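Glycerol kinase, putative (Plasmodium falciparum, PDB 2W40) probably catalyses the ATP-dependent phosphorylation of glycerol to sn-glycerol 3-phosphate, the entry step of glycerol degradation. Local coordinates at residues I89-I94 against T161-N166. Numbering follows the deposited sequence. Where two conformers were deposited one is given.
Sequences IIWDRI and TAVIGN. With EDO (1,2-ethanediol), chain B.
Strands 88-92 and 162-166 pair antiparallel as a two-stranded sheet in the N-terminal FGGY region, joining chain segments separated by a largely helical excursion. Paired backbone bonds at Ile89-Gly165 and Trp91-Val163 zip them together, the Val163 N to Trp91 O bond measuring 2.8 Å. Past the strand end, Arg93 N still reaches Thr161 O almost straight (176° at the hydrogen), though from above the carbonyl plane. The ribbon is separate from the six-stranded mixed sheet that forms the ribonuclease H-like core of this half of the kinase, a member of the sugar kinase/Hsp70/actin superfamily. Trp91, with CG in the crowded position between backbone N and carbonyl carbon (chi1 60°), swings its indole across the neighbouring strand. Val163 lies over one indole face: CB makes a CH-pi contact 3.8 Å from the centroid of the Trp91 five-membered ring, while Val163 CG1, anti to the Val163 backbone N (chi1 178°), comes within 3.4 Å of Trp91 CZ2. The six-membered end continues alongside the backbone of Gly165, which, having no side chain, lets the ring lie close, with Gly165 CA 3.8 Å from Trp91 CH2. Helices sandwich the strand pair: Trp170 and Phe173 of helix 167-176 meet the indole edge-to-face, and on the other side Ile90 and Ile164, side by side with CG1 atoms 4.1 Å apart, pack against helices 140-149 and 151-158.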
loop_
_atom_site.group_PDB
_atom_site.type_symbol
_atom_site.label_atom_id
_atom_site.label_comp_id
_atom_site.label_asym_id
_atom_site.label_seq_id
_atom_site.Cartn_x
_atom_site.Cartn_y
_atom_site.Cartn_z
ATOM N N ILE C 89 -23.307 -22.504 4.703
ATOM C CA ILE C 89 -22.940 -23.505 5.773
ATOM C C ILE C 89 -23.654 -24.816 5.344
ATOM O O ILE C 89 -24.798 -24.831 4.904
ATOM C CB ILE C 89 -23.370 -23.090 7.190
ATOM C CG1 ILE C 89 -22.823 -21.707 7.577
ATOM C CG2 ILE C 89 -22.927 -24.120 8.280
ATOM C CD1 ILE C 89 -23.852 -21.079 8.524
ATOM N N ILE C 90 -22.932 -25.912 5.532
ATOM C CA ILE C 90 -23.485 -27.271 5.359
ATOM C C ILE C 90 -23.369 -27.911 6.780
ATOM O O ILE C 90 -22.278 -27.930 7.433
ATOM C CB ILE C 90 -22.779 -28.124 4.278
ATOM C CG1 ILE C 90 -22.780 -27.351 2.947
ATOM C CG2 ILE C 90 -23.422 -29.523 4.108
ATOM C CD1 ILE C 90 -22.097 -28.049 1.751
ATOM N N TRP C 91 -24.512 -28.385 7.262
ATOM C CA TRP C 91 -24.552 -28.954 8.597
ATOM C C TRP C 91 -25.308 -30.287 8.643
ATOM O O TRP C 91 -25.974 -30.661 7.723
ATOM C CB TRP C 91 -25.176 -28.017 9.631
ATOM C CG TRP C 91 -26.599 -27.555 9.440
ATOM C CD1 TRP C 91 -27.720 -28.081 10.014
ATOM C CD2 TRP C 91 -27.065 -26.374 8.700
ATOM N NE1 TRP C 91 -28.830 -27.387 9.654
ATOM C CE2 TRP C 91 -28.479 -26.310 8.872
ATOM C CE3 TRP C 91 -26.443 -25.429 7.891
ATOM C CZ2 TRP C 91 -29.244 -25.271 8.318
ATOM C CZ3 TRP C 91 -27.214 -24.385 7.338
ATOM C CH2 TRP C 91 -28.590 -24.310 7.555
ATOM N N ASP C 92 -25.114 -31.014 9.744
ATOM C CA ASP C 92 -25.799 -32.259 10.008
ATOM C C ASP C 92 -27.272 -31.952 10.402
ATOM O O ASP C 92 -27.507 -31.196 11.350
ATOM C CB ASP C 92 -25.148 -33.034 11.161
ATOM C CG ASP C 92 -25.904 -34.308 11.475
ATOM O OD1 ASP C 92 -26.063 -35.136 10.590
ATOM O OD2 ASP C 92 -26.247 -34.491 12.639
ATOM N N ARG C 93 -28.238 -32.552 9.724
ATOM C CA ARG C 93 -29.648 -32.318 9.992
ATOM C C ARG C 93 -30.094 -32.657 11.415
ATOM O O ARG C 93 -30.792 -31.906 12.097
ATOM C CB ARG C 93 -30.436 -33.137 8.989
ATOM C CG ARG C 93 -31.949 -33.054 9.115
ATOM C CD ARG C 93 -32.652 -33.545 7.869
ATOM N NE ARG C 93 -32.161 -34.833 7.388
ATOM C CZ ARG C 93 -32.387 -35.986 7.984
ATOM N NH1 ARG C 93 -33.090 -36.042 9.122
ATOM N NH2 ARG C 93 -31.890 -37.073 7.473
ATOM N N ILE C 94 -29.686 -33.826 11.863
ATOM C CA ILE C 94 -30.215 -34.361 13.133
ATOM C C ILE C 94 -29.607 -33.665 14.333
ATOM O O ILE C 94 -30.354 -33.280 15.250
ATOM C CB ILE C 94 -30.035 -35.851 13.246
ATOM C CG1 ILE C 94 -30.896 -36.561 12.232
ATOM C CG2 ILE C 94 -30.400 -36.299 14.720
ATOM C CD1 ILE C 94 -32.376 -36.335 12.345
ATOM N N THR C 161 -28.547 -36.572 4.826
ATOM C CA THR C 161 -28.404 -36.241 6.259
ATOM C C THR C 161 -27.730 -34.871 6.534
ATOM O O THR C 161 -27.497 -34.478 7.713
ATOM C CB THR C 161 -27.622 -37.370 7.004
ATOM O OG1 THR C 161 -26.282 -37.502 6.516
ATOM C CG2 THR C 161 -28.383 -38.741 6.799
ATOM N N ALA C 162 -27.426 -34.154 5.464
ATOM C CA ALA C 162 -26.919 -32.785 5.548
ATOM C C ALA C 162 -28.049 -31.793 5.178
ATOM O O ALA C 162 -28.988 -32.141 4.473
ATOM C CB ALA C 162 -25.705 -32.554 4.612
ATOM N N VAL C 163 -27.883 -30.542 5.633
ATOM C CA VAL C 163 -28.664 -29.380 5.181
ATOM C C VAL C 163 -27.622 -28.422 4.585
ATOM O O VAL C 163 -26.541 -28.147 5.242
ATOM C CB VAL C 163 -29.424 -28.741 6.363
ATOM C CG1 VAL C 163 -30.200 -27.508 5.879
ATOM C CG2 VAL C 163 -30.381 -29.676 7.005
ATOM N N ILE C 164 -27.942 -27.861 3.388
ATOM C CA ILE C 164 -27.118 -26.800 2.797
ATOM C C ILE C 164 -27.961 -25.521 2.982
ATOM O O ILE C 164 -29.072 -25.424 2.487
ATOM C CB ILE C 164 -26.892 -26.995 1.276
ATOM C CG1 ILE C 164 -26.262 -28.403 1.044
ATOM C CG2 ILE C 164 -26.049 -25.884 0.681
ATOM C CD1 ILE C 164 -25.993 -28.667 -0.426
ATOM N N GLY C 165 -27.388 -24.554 3.649
ATOM C CA GLY C 165 -28.121 -23.319 3.906
ATOM C C GLY C 165 -27.331 -22.036 3.898
ATOM O O GLY C 165 -26.164 -21.990 4.303
ATOM N N ASN C 166 -28.007 -20.982 3.453
ATOM C CA ASN C 166 -27.503 -19.682 3.697
ATOM C C ASN C 166 -27.695 -19.247 5.176
ATOM O O ASN C 166 -28.270 -19.956 5.944
ATOM C CB ASN C 166 -28.083 -18.686 2.745
ATOM C CG ASN C 166 -27.711 -18.900 1.233
ATOM O OD1 ASN C 166 -28.630 -18.830 0.382
ATOM N ND2 ASN C 166 -26.429 -19.150 0.885
HETATM C C1 EDO B . -27.999 -22.535 -0.418
HETATM O O1 EDO B . -27.063 -22.640 0.646
HETATM C C2 EDO B . -29.001 -23.663 -0.476
HETATM O O2 EDO B . -29.941 -23.573 0.612
HETATM O O HOH W 1 -31.520 -32.981 4.922
#